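Local coordinates for SAM-dependent methyltransferase (Anabaena variabilis ATCC 29413, PDB 3GGD), which probably transfers a methyl group from S-adenosyl-L-methionine to an acceptor, and binds the product S-adenosyl-L-homocysteine, at residues Leu34-Val39 / Asn67-Lys72; Ile61-Gly66 / Ile82-Ser87; Tyr129-Phe134 / Tyr160-Gly165. All coordinates share one frame; numbering follows the deposited sequence.

Three contacts gather round one molecule of S-adenosyl-L-homocysteine. From the N terminus, the loop 34-39 that follows helix 15-29 reaches forward to the start of helix 69-77, closing contact 1 over 27 intervening residues. Contact 2 opens within that span, at strand 60-63, and closes beyond it at strand 81-85, so the two cross. Contact 3 comes later, in series with both, pairing strand 127-131 with strand 158-164. Strands 60-63 and 127-131 are neighbours, which puts contacts 2 and 3 in one sheet. Contact 1 is tied to them through Thr71 with Asp62 and Trp35 with Arg131.

Contact 1 (Leu34-Val39 / Asn67-Lys72); sequences LWDANV and NGTQTK. With SAH (S-adenosyl-L-homocysteine), chain E; EDO (1,2-ethanediol), chain K.
Residues 36-39 run roughly alongside residues 67-70, which lead into helix 69-77, their directions 29° apart and Val39 closest to Gln70 by CA position. Asp36, at the centre of an inverse gamma turn, carries the contact. Its CG lies anti to the backbone N (chi1 -166°), sending the carboxylate across to two donors. Thr69 OG1 donates a hydrogen bond of 2.6 Å to the syn lone pair of Asp36 OD1, while Asn67 ND2 meets Asp36 OD2 at 2.9 Å, tip to tip and from above the carboxylate plane. Gln70, bent at chi2 (-51°), brings NE2 to Ala37 O in a weak bond of 3.3 Å; its OE1 passes Val39 CG1 and accepts from Val43 N. Two waters extend the network to the cofactor carboxylate: one joins Trp35 NE1 and Asn67 OD1 to SAH O, the other Asp36 OD1 and Gln70 NE2 to the same oxygen. The SAH sulfur, SD, sits 3.3 Å above one face of the Trp35 ring, offset toward the rim. The loop thus covers the cofactor's amino-acid end, with Trp35 also against Trp23 of helix 15-29 and Val189 of helix 184-190, and Gln70 resting on Tyr129 and Arg131 of strand 127-131.

Contact 2 (Ile61-Gly66 / Ile82-Ser87); sequences IDFACG and IGLDVS. With SAH (S-adenosyl-L-homocysteine), chain E.
Ile61 and Leu84 cross obliquely on one face of the sheet, Ile61 CG2 touching Leu84 CD1 at 3.7 Å. Leu84 CG stands anti to its carbonyl carbon (chi1 -62°), and the same CD1 also comes near the Phe63 ring, so one methyl serves two neighbours. On the other face, the sulfur of Cys65 packs closely over the glycine backbone of Gly83, with Cys65 SG 3.5 Å from Gly83 C. The strands themselves run parallel in register, Asp62 N bonding to Ile82 O and Leu84 N to Asp62 O, the latter nearly straight at 172°. Past the strand, the chain turns at Ala64, and Leu84 O receives Cys65 N at 3.0 Å and, weakly, Ala64 N.

Asp85, its CG anti to the backbone N, turns its carboxylate to the cofactor ribose. Asp85 OD1 accepts from SAH O2' and Asp85 OD2 from SAH O3', each at 2.7 Å. Two backbone N-H groups also hold the carboxylate: Gly66 N reaches OD2 from above its plane, and Ser87 N takes the anti lone pair of OD1 in an Asx turn. Ala64 O binds the SAH amine, while Val86 packs on the adenine. This is the Rossmann-like methyltransferase signature: a glycine-containing loop after the first strand, and an acidic residue ending the second that grips both ribose hydroxyls.

Contact 3 (Tyr129-Phe134 / Tyr160-Gly165); sequences YMRTGF and YLIELG. With SAH (S-adenosyl-L-homocysteine), chain E; EDO (1,2-ethanediol), chain L.
The guanidinium of Arg131 has the cofactor carboxylate and an ethanediol at its edge: NH1 donates to SAH OXT at 2.9 Å and also to Trp35 O, while NE and NH2 bond to ethanediol O2 and O1, the NH2 bond almost straight at 179°. Extended from CG to NE, the side chain lies beside Ile162 and points the same way, Arg131 CG 3.8 Å from Ile162 CG2. The Tyr129 and Tyr160 side chains also run side by side, Tyr129 CD1 3.9 Å from Tyr160 CD2, and both hydroxyls bond to Asp46. Facing the other way, the selenomethionine Met130 bends at chi3 (72°) to place CE 3.6 Å from Leu161 CD1. Glu163, bent at chi2, bridges the turn that follows strand 127-131: OE2 receives Gly133 N on its syn lone pair at 2.9 Å, and OE1 receives Phe134 N from above the carboxylate plane at 3.0 Å, and also His135 N. These buried bonds would be expected to stabilise a negative charge. Arg131 O accepts from the SAH amine. Parallel ladder bonds, such as Thr132 N to Ile162 O, join the strands. Strand 127-131 lies between 60-63 and 158-164, with helices 43-50 and 69-77 against the tyrosine face and helix 142-153 packed on Met130 and Phe134.

Contact 1 (Leu34-Val39 / Asn67-Lys72)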
loop_
_atom_site.group_PDB
_atom_site.type_symbol
_atom_site.label_atom_id
_atom_site.label_comp_id
_atom_site.label_asym_id
_atom_site.label_seq_id
_atom_site.Cartn_x
_atom_site.Cartn_y
_atom_site.Cartn_z
ATOM N N LEU A 34 7.059 9.566 3.660
ATOM C CA LEU A 34 7.573 9.552 2.297
ATOM C C LEU A 34 6.521 9.416 1.197
ATOM O O LEU A 34 6.583 10.103 0.182
ATOM C CB LEU A 34 8.582 8.377 2.154
ATOM C CG LEU A 34 9.151 8.067 0.770
ATOM C CD1 LEU A 34 10.081 9.202 0.356
ATOM C CD2 LEU A 34 9.874 6.690 0.773
ATOM N N TRP A 35 5.586 8.493 1.384
ATOM C CA TRP A 35 4.585 8.186 0.346
ATOM C C TRP A 35 3.296 9.017 0.441
ATOM O O TRP A 35 2.401 8.862 -0.405
ATOM C CB TRP A 35 4.189 6.718 0.429
ATOM C CG TRP A 35 3.793 6.355 1.820
ATOM C CD1 TRP A 35 2.571 6.535 2.408
ATOM C CD2 TRP A 35 4.647 5.810 2.816
ATOM N NE1 TRP A 35 2.621 6.114 3.733
ATOM C CE2 TRP A 35 3.888 5.669 3.999
ATOM C CE3 TRP A 35 5.989 5.422 2.828
ATOM C CZ2 TRP A 35 4.432 5.147 5.178
ATOM C CZ3 TRP A 35 6.527 4.910 3.995
ATOM C CH2 TRP A 35 5.745 4.782 5.151
ATOM N N ASP A 36 3.217 9.918 1.411
ATOM C CA ASP A 36 1.940 10.565 1.729
ATOM C C ASP A 36 1.722 11.814 0.848
ATOM O O ASP A 36 1.655 12.945 1.323
ATOM C CB ASP A 36 1.900 10.874 3.233
ATOM C CG ASP A 36 0.513 11.240 3.743
ATOM O OD1 ASP A 36 -0.507 10.864 3.101
ATOM O OD2 ASP A 36 0.445 11.866 4.825
ATOM N N ALA A 37 1.652 11.575 -0.454
ATOM C CA ALA A 37 1.422 12.620 -1.446
ATOM C C ALA A 37 -0.021 13.140 -1.373
ATOM O O ALA A 37 -0.920 12.410 -1.016
ATOM C CB ALA A 37 1.684 12.054 -2.884
ATOM N N ASN A 38 -0.229 14.394 -1.746
ATOM C CA ASN A 38 -1.573 14.924 -1.831
ATOM C C ASN A 38 -2.412 14.088 -2.816
ATOM O O ASN A 38 -1.875 13.524 -3.770
ATOM C CB ASN A 38 -1.542 16.393 -2.229
ATOM C CG ASN A 38 -0.782 16.637 -3.495
ATOM O OD1 ASN A 38 0.432 16.413 -3.549
ATOM N ND2 ASN A 38 -1.478 17.120 -4.523
ATOM N N VAL A 39 -3.713 13.972 -2.538
ATOM C CA VAL A 39 -4.594 13.064 -3.291
ATOM C C VAL A 39 -4.558 13.293 -4.808
ATOM O O VAL A 39 -4.685 12.354 -5.595
ATOM C CB VAL A 39 -6.058 13.124 -2.752
ATOM C CG1 VAL A 39 -6.098 12.532 -1.311
ATOM C CG2 VAL A 39 -6.652 14.583 -2.861
ATOM N N ASN A 67 -2.173 6.355 7.317
ATOM C CA ASN A 67 -2.812 7.467 8.012
ATOM C C ASN A 67 -4.084 7.971 7.376
ATOM O O ASN A 67 -4.619 9.021 7.776
ATOM C CB ASN A 67 -1.846 8.641 8.216
ATOM C CG ASN A 67 -1.329 9.207 6.914
ATOM O OD1 ASN A 67 -1.693 8.739 5.852
ATOM N ND2 ASN A 67 -0.475 10.210 6.994
ATOM N N GLY A 68 -4.572 7.256 6.374
ATOM C CA GLY A 68 -5.898 7.536 5.834
ATOM C C GLY A 68 -6.062 8.658 4.851
ATOM O O GLY A 68 -7.188 9.022 4.526
ATOM N N THR A 69 -4.959 9.207 4.353
ATOM C CA THR A 69 -5.042 10.319 3.424
ATOM C C THR A 69 -5.851 9.929 2.197
ATOM O O THR A 69 -6.707 10.683 1.780
ATOM C CB THR A 69 -3.666 10.777 2.970
ATOM O OG1 THR A 69 -2.863 11.101 4.130
ATOM C CG2 THR A 69 -3.775 12.003 2.010
ATOM N N GLN A 70 -5.618 8.731 1.642
ATOM C CA GLN A 70 -6.337 8.327 0.420
ATOM C C GLN A 70 -7.746 7.837 0.730
ATOM O O GLN A 70 -8.692 7.976 -0.094
ATOM C CB GLN A 70 -5.544 7.255 -0.346
ATOM C CG GLN A 70 -4.023 7.579 -0.573
ATOM C CD GLN A 70 -3.738 8.965 -1.175
ATOM O OE1 GLN A 70 -4.426 9.407 -2.102
ATOM N NE2 GLN A 70 -2.686 9.636 -0.682
ATOM N N THR A 71 -7.881 7.244 1.916
ATOM C CA THR A 71 -9.122 6.696 2.420
ATOM C C THR A 71 -10.210 7.749 2.481
ATOM O O THR A 71 -11.348 7.513 2.062
ATOM C CB THR A 71 -8.909 6.094 3.834
ATOM O OG1 THR A 71 -7.646 5.409 3.880
ATOM C CG2 THR A 71 -10.053 5.130 4.216
ATOM N N LYS A 72 -9.867 8.915 2.999
ATOM C CA LYS A 72 -10.823 10.020 3.061
ATOM C C LYS A 72 -11.413 10.376 1.673
ATOM O O LYS A 72 -12.622 10.588 1.528
ATOM C CB LYS A 72 -10.116 11.213 3.671
ATOM C CG LYS A 72 -10.944 12.537 3.833
ATOM C CD LYS A 72 -12.147 12.362 4.721
ATOM C CE LYS A 72 -12.739 13.733 5.118
ATOM N NZ LYS A 72 -14.062 13.471 5.716
HETATM N N SAH E . -1.688 2.841 1.484
HETATM C CA SAH E . -1.137 3.915 2.351
HETATM C CB SAH E . 0.112 3.486 3.150
HETATM C CG SAH E . 1.335 2.934 2.397
HETATM S SD SAH E . 2.731 2.578 3.480
HETATM C C SAH E . -0.817 5.171 1.555
HETATM O O SAH E . -0.731 6.282 2.138
HETATM O OXT SAH E . -0.614 5.106 0.343
HETATM C "C5'" SAH E . 2.500 0.845 3.763
HETATM C "C4'" SAH E . 1.399 0.550 4.823
HETATM O "O4'" SAH E . 1.243 -0.881 4.978
HETATM C "C3'" SAH E . 1.658 1.067 6.250
HETATM O "O3'" SAH E . 0.583 1.843 6.752
HETATM C "C2'" SAH E . 1.799 -0.194 7.092
HETATM O "O2'" SAH E . 1.489 -0.057 8.495
HETATM C "C1'" SAH E . 0.933 -1.180 6.332
HETATM N N9 SAH E . 1.225 -2.586 6.637
HETATM C C8 SAH E . 2.473 -3.114 6.757
HETATM N N7 SAH E . 2.392 -4.431 7.010
HETATM C C5 SAH E . 1.061 -4.739 7.063
HETATM C C6 SAH E . 0.304 -5.952 7.354
HETATM N N6 SAH E . 1.033 -7.058 7.629
HETATM N N1 SAH E . -1.037 -5.922 7.369
HETATM C C2 SAH E . -1.705 -4.751 7.116
HETATM N N3 SAH E . -1.053 -3.616 6.865
HETATM C C4 SAH E . 0.292 -3.542 6.852
HETATM C C1 EDO K . -0.685 15.172 1.845
HETATM O O1 EDO K . -1.719 15.973 1.291
HETATM C C2 EDO K . -1.392 14.336 2.885
HETATM O O2 EDO K . -0.876 14.610 4.193
HETATM O O HOH W 1 -0.124 6.717 4.795
HETATM O O HOH W 2 -1.069 8.720 1.496
#

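Contact 2 (Ile61-Gly66 / Ile82-Ser87)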
loop_
_atom_site.group_PDB
_atom_site.type_symbol
_atom_site.label_atom_id
_atom_site.label_comp_id
_atom_site.label_asym_id
_atom_site.label_seq_id
_atom_site.Cartn_x
_atom_site.Cartn_y
_atom_site.Cartn_z
ATOM N N ILE A 61 -12.551 -1.837 0.684
ATOM C CA ILE A 61 -11.482 -1.849 1.651
ATOM C C ILE A 61 -10.267 -1.113 1.108
ATOM O O ILE A 61 -9.839 -1.374 -0.019
ATOM C CB ILE A 61 -11.047 -3.304 2.012
ATOM C CG1 ILE A 61 -12.166 -4.011 2.838
ATOM C CG2 ILE A 61 -9.677 -3.299 2.763
ATOM C CD1 ILE A 61 -11.940 -5.564 3.021
ATOM N N ASP A 62 -9.764 -0.144 1.897
ATOM C CA ASP A 62 -8.428 0.494 1.684
ATOM C C ASP A 62 -7.503 -0.355 2.521
ATOM O O ASP A 62 -7.463 -0.242 3.746
ATOM C CB ASP A 62 -8.383 1.959 2.150
ATOM C CG ASP A 62 -7.080 2.660 1.782
ATOM O OD1 ASP A 62 -6.103 1.982 1.379
ATOM O OD2 ASP A 62 -7.027 3.906 1.911
ATOM N N PHE A 63 -6.829 -1.288 1.854
ATOM C CA PHE A 63 -5.997 -2.275 2.528
ATOM C C PHE A 63 -4.602 -1.688 2.790
ATOM O O PHE A 63 -3.943 -1.254 1.839
ATOM C CB PHE A 63 -5.823 -3.541 1.676
ATOM C CG PHE A 63 -5.232 -4.639 2.459
ATOM C CD1 PHE A 63 -3.868 -4.674 2.691
ATOM C CD2 PHE A 63 -6.053 -5.545 3.104
ATOM C CE1 PHE A 63 -3.311 -5.638 3.496
ATOM C CE2 PHE A 63 -5.504 -6.533 3.928
ATOM C CZ PHE A 63 -4.128 -6.561 4.142
ATOM N N ALA A 64 -4.160 -1.670 4.058
ATOM C CA ALA A 64 -2.875 -1.026 4.452
ATOM C C ALA A 64 -3.012 0.496 4.228
ATOM O O ALA A 64 -2.216 1.156 3.544
ATOM C CB ALA A 64 -1.627 -1.649 3.696
ATOM N N CYS A 65 -4.081 1.041 4.785
ATOM C CA CYS A 65 -4.471 2.424 4.569
ATOM C C CYS A 65 -3.571 3.495 5.216
ATOM O O CYS A 65 -3.749 4.706 4.967
ATOM C CB CYS A 65 -5.906 2.616 5.056
ATOM S SG CYS A 65 -6.090 2.385 6.867
ATOM N N GLY A 66 -2.647 3.083 6.086
ATOM C CA GLY A 66 -1.741 4.041 6.723
ATOM C C GLY A 66 -2.532 5.089 7.503
ATOM O O GLY A 66 -3.483 4.753 8.226
ATOM N N ILE A 82 -13.832 0.840 4.432
ATOM C CA ILE A 82 -13.179 0.277 5.589
ATOM C C ILE A 82 -11.659 0.413 5.370
ATOM O O ILE A 82 -11.104 -0.086 4.406
ATOM C CB ILE A 82 -13.557 -1.204 5.772
ATOM C CG1 ILE A 82 -15.078 -1.341 5.971
ATOM C CG2 ILE A 82 -12.802 -1.815 6.966
ATOM C CD1 ILE A 82 -15.630 -2.753 5.736
ATOM N N GLY A 83 -10.999 1.098 6.287
ATOM C CA GLY A 83 -9.547 1.264 6.247
ATOM C C GLY A 83 -8.906 0.255 7.196
ATOM O O GLY A 83 -9.186 0.240 8.397
ATOM N N LEU A 84 -8.089 -0.629 6.642
ATOM C CA LEU A 84 -7.427 -1.665 7.429
ATOM C C LEU A 84 -5.909 -1.406 7.464
ATOM O O LEU A 84 -5.288 -1.091 6.437
ATOM C CB LEU A 84 -7.685 -3.035 6.826
ATOM C CG LEU A 84 -9.141 -3.538 6.752
ATOM C CD1 LEU A 84 -9.137 -4.923 6.031
ATOM C CD2 LEU A 84 -9.788 -3.587 8.113
ATOM N N ASP A 85 -5.312 -1.579 8.641
ATOM C CA ASP A 85 -3.875 -1.470 8.770
ATOM C C ASP A 85 -3.424 -2.291 9.966
ATOM O O ASP A 85 -4.175 -2.463 10.951
ATOM C CB ASP A 85 -3.439 -0.007 8.905
ATOM C CG ASP A 85 -1.987 0.209 8.474
ATOM O OD1 ASP A 85 -1.060 -0.069 9.292
ATOM O OD2 ASP A 85 -1.767 0.652 7.303
ATOM N N VAL A 86 -2.195 -2.782 9.891
ATOM C CA VAL A 86 -1.579 -3.515 10.996
ATOM C C VAL A 86 -1.220 -2.637 12.187
ATOM O O VAL A 86 -1.131 -3.145 13.307
ATOM C CB VAL A 86 -0.273 -4.260 10.527
ATOM C CG1 VAL A 86 0.910 -3.302 10.324
ATOM C CG2 VAL A 86 0.098 -5.413 11.483
ATOM N N SER A 87 -1.061 -1.320 11.961
ATOM C CA SER A 87 -0.554 -0.423 12.977
ATOM C C SER A 87 -1.630 0.371 13.678
ATOM O O SER A 87 -2.345 1.166 13.035
ATOM C CB SER A 87 0.441 0.590 12.350
ATOM O OG SER A 87 0.798 1.627 13.281
HETATM N N SAH E . -1.688 2.841 1.484
HETATM C CA SAH E . -1.137 3.915 2.351
HETATM C CB SAH E . 0.112 3.486 3.150
HETATM C CG SAH E . 1.335 2.934 2.397
HETATM S SD SAH E . 2.731 2.578 3.480
HETATM C C SAH E . -0.817 5.171 1.555
HETATM O O SAH E . -0.731 6.282 2.138
HETATM O OXT SAH E . -0.614 5.106 0.343
HETATM C "C5'" SAH E . 2.500 0.845 3.763
HETATM C "C4'" SAH E . 1.399 0.550 4.823
HETATM O "O4'" SAH E . 1.243 -0.881 4.978
HETATM C "C3'" SAH E . 1.658 1.067 6.250
HETATM O "O3'" SAH E . 0.583 1.843 6.752
HETATM C "C2'" SAH E . 1.799 -0.194 7.092
HETATM O "O2'" SAH E . 1.489 -0.057 8.495
HETATM C "C1'" SAH E . 0.933 -1.180 6.332
HETATM N N9 SAH E . 1.225 -2.586 6.637
HETATM C C8 SAH E . 2.473 -3.114 6.757
HETATM N N7 SAH E . 2.392 -4.431 7.010
HETATM C C5 SAH E . 1.061 -4.739 7.063
HETATM C C6 SAH E . 0.304 -5.952 7.354
HETATM N N6 SAH E . 1.033 -7.058 7.629
HETATM N N1 SAH E . -1.037 -5.922 7.369
HETATM C C2 SAH E . -1.705 -4.751 7.116
HETATM N N3 SAH E . -1.053 -3.616 6.865
HETATM C C4 SAH E . 0.292 -3.542 6.852
#

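Contact 3 (Tyr129-Phe134 / Tyr160-Gly165)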
loop_
_atom_site.group_PDB
_atom_site.type_symbol
_atom_site.label_atom_id
_atom_site.label_comp_id
_atom_site.label_asym_id
_atom_site.label_seq_id
_atom_site.Cartn_x
_atom_site.Cartn_y
_atom_site.Cartn_z
ATOM N N TYR A 129 -8.757 -1.439 -2.606
ATOM C CA TYR A 129 -7.786 -0.466 -3.057
ATOM C C TYR A 129 -6.549 -0.651 -2.179
ATOM O O TYR A 129 -6.643 -0.616 -0.935
ATOM C CB TYR A 129 -8.316 0.968 -2.860
ATOM C CG TYR A 129 -7.306 2.062 -3.152
ATOM C CD1 TYR A 129 -7.053 2.474 -4.445
ATOM C CD2 TYR A 129 -6.591 2.678 -2.126
ATOM C CE1 TYR A 129 -6.129 3.509 -4.711
ATOM C CE2 TYR A 129 -5.705 3.727 -2.372
ATOM C CZ TYR A 129 -5.466 4.138 -3.675
ATOM O OH TYR A 129 -4.562 5.157 -3.956
HETATM N N MSE A 130 -5.403 -0.878 -2.814
HETATM C CA MSE A 130 -4.167 -1.014 -2.078
HETATM C C MSE A 130 -3.038 -0.222 -2.732
HETATM O O MSE A 130 -2.611 -0.502 -3.862
HETATM C CB MSE A 130 -3.769 -2.484 -1.952
HETATM C CG MSE A 130 -2.563 -2.691 -1.048
HETATM SE SE MSE A 130 -2.207 -4.651 -0.766
HETATM C CE MSE A 130 -1.568 -4.983 -2.442
ATOM N N ARG A 131 -2.533 0.756 -1.993
ATOM C CA ARG A 131 -1.462 1.625 -2.475
ATOM C C ARG A 131 -0.182 1.327 -1.669
ATOM O O ARG A 131 -0.051 1.677 -0.479
ATOM C CB ARG A 131 -1.883 3.090 -2.337
ATOM C CG ARG A 131 -0.842 4.060 -2.902
ATOM C CD ARG A 131 -1.359 5.521 -2.861
ATOM N NE ARG A 131 -0.405 6.449 -3.472
ATOM C CZ ARG A 131 0.504 7.131 -2.794
ATOM N NH1 ARG A 131 0.583 7.000 -1.483
ATOM N NH2 ARG A 131 1.316 7.968 -3.431
ATOM N N THR A 132 0.752 0.688 -2.349
ATOM C CA THR A 132 2.019 0.258 -1.804
ATOM C C THR A 132 1.871 -0.584 -0.554
ATOM O O THR A 132 2.446 -0.299 0.490
ATOM C CB THR A 132 3.019 1.410 -1.658
ATOM O OG1 THR A 132 2.423 2.540 -0.988
ATOM C CG2 THR A 132 3.540 1.830 -3.087
ATOM N N GLY A 133 1.090 -1.648 -0.666
ATOM C CA GLY A 133 0.934 -2.572 0.449
ATOM C C GLY A 133 1.725 -3.848 0.303
ATOM O O GLY A 133 1.790 -4.627 1.245
ATOM N N PHE A 134 2.397 -4.060 -0.835
ATOM C CA PHE A 134 3.032 -5.359 -1.098
ATOM C C PHE A 134 4.562 -5.331 -1.274
ATOM O O PHE A 134 5.266 -6.259 -0.843
ATOM C CB PHE A 134 2.413 -5.937 -2.378
ATOM C CG PHE A 134 1.920 -7.387 -2.257
ATOM C CD1 PHE A 134 2.711 -8.374 -1.744
ATOM C CD2 PHE A 134 0.683 -7.742 -2.758
ATOM C CE1 PHE A 134 2.266 -9.691 -1.675
ATOM C CE2 PHE A 134 0.217 -9.069 -2.685
ATOM C CZ PHE A 134 1.024 -10.034 -2.135
ATOM N N TYR A 160 -7.674 -3.104 -7.036
ATOM C CA TYR A 160 -6.694 -2.279 -7.691
ATOM C C TYR A 160 -5.509 -2.177 -6.734
ATOM O O TYR A 160 -5.687 -1.847 -5.558
ATOM C CB TYR A 160 -7.200 -0.853 -7.927
ATOM C CG TYR A 160 -6.099 0.105 -8.444
ATOM C CD1 TYR A 160 -5.795 0.194 -9.797
ATOM C CD2 TYR A 160 -5.383 0.924 -7.567
ATOM C CE1 TYR A 160 -4.829 1.093 -10.260
ATOM C CE2 TYR A 160 -4.402 1.812 -8.018
ATOM C CZ TYR A 160 -4.136 1.884 -9.368
ATOM O OH TYR A 160 -3.215 2.794 -9.793
ATOM N N LEU A 161 -4.319 -2.479 -7.236
ATOM C CA LEU A 161 -3.100 -2.244 -6.460
ATOM C C LEU A 161 -2.052 -1.505 -7.308
ATOM O O LEU A 161 -1.988 -1.656 -8.532
ATOM C CB LEU A 161 -2.499 -3.522 -5.891
ATOM C CG LEU A 161 -1.782 -4.527 -6.824
ATOM C CD1 LEU A 161 -0.980 -5.568 -5.923
ATOM C CD2 LEU A 161 -2.748 -5.221 -7.740
ATOM N N ILE A 162 -1.290 -0.650 -6.626
ATOM C CA ILE A 162 -0.177 0.082 -7.230
ATOM C C ILE A 162 1.004 -0.090 -6.253
ATOM O O ILE A 162 0.877 0.090 -5.040
ATOM C CB ILE A 162 -0.542 1.550 -7.562
ATOM C CG1 ILE A 162 0.655 2.225 -8.261
ATOM C CG2 ILE A 162 -1.067 2.326 -6.270
ATOM C CD1 ILE A 162 0.425 3.687 -8.755
ATOM N N GLU A 163 2.122 -0.535 -6.810
ATOM C CA GLU A 163 3.290 -0.921 -6.049
ATOM C C GLU A 163 4.533 -0.332 -6.710
ATOM O O GLU A 163 4.474 0.138 -7.839
ATOM C CB GLU A 163 3.389 -2.464 -6.046
ATOM C CG GLU A 163 2.228 -3.148 -5.338
ATOM C CD GLU A 163 2.166 -2.839 -3.857
ATOM O OE1 GLU A 163 3.248 -2.551 -3.272
ATOM O OE2 GLU A 163 1.028 -2.840 -3.283
ATOM N N LEU A 164 5.656 -0.365 -6.007
ATOM C CA LEU A 164 6.923 0.001 -6.625
ATOM C C LEU A 164 7.294 -1.178 -7.490
ATOM O O LEU A 164 7.154 -2.325 -7.059
ATOM C CB LEU A 164 7.989 0.326 -5.580
ATOM C CG LEU A 164 7.638 1.505 -4.638
ATOM C CD1 LEU A 164 8.840 1.949 -3.771
ATOM C CD2 LEU A 164 7.079 2.699 -5.410
ATOM N N GLY A 165 7.730 -0.892 -8.711
ATOM C CA GLY A 165 7.990 -1.920 -9.693
ATOM C C GLY A 165 9.463 -2.125 -10.011
ATOM O O GLY A 165 10.360 -1.627 -9.308
HETATM N N SAH E . -1.688 2.841 1.484
HETATM C CA SAH E . -1.137 3.915 2.351
HETATM C CB SAH E . 0.112 3.486 3.150
HETATM C CG SAH E . 1.335 2.934 2.397
HETATM S SD SAH E . 2.731 2.578 3.480
HETATM C C SAH E . -0.817 5.171 1.555
HETATM O O SAH E . -0.731 6.282 2.138
HETATM O OXT SAH E . -0.614 5.106 0.343
HETATM C "C5'" SAH E . 2.500 0.845 3.763
HETATM C "C4'" SAH E . 1.399 0.550 4.823
HETATM O "O4'" SAH E . 1.243 -0.881 4.978
HETATM C "C3'" SAH E . 1.658 1.067 6.250
HETATM O "O3'" SAH E . 0.583 1.843 6.752
HETATM C "C2'" SAH E . 1.799 -0.194 7.092
HETATM O "O2'" SAH E . 1.489 -0.057 8.495
HETATM C "C1'" SAH E . 0.933 -1.180 6.332
HETATM N N9 SAH E . 1.225 -2.586 6.637
HETATM C C8 SAH E . 2.473 -3.114 6.757
HETATM N N7 SAH E . 2.392 -4.431 7.010
HETATM C C5 SAH E . 1.061 -4.739 7.063
HETATM C C6 SAH E . 0.304 -5.952 7.354
HETATM N N6 SAH E . 1.033 -7.058 7.629
HETATM N N1 SAH E . -1.037 -5.922 7.369
HETATM C C2 SAH E . -1.705 -4.751 7.116
HETATM N N3 SAH E . -1.053 -3.616 6.865
HETATM C C4 SAH E . 0.292 -3.542 6.852
HETATM C C1 EDO L . 0.826 7.361 -7.461
HETATM O O1 EDO L . 1.106 8.312 -6.419
HETATM C C2 EDO L . -0.670 6.935 -7.494
HETATM O O2 EDO L . -1.217 6.552 -6.194
#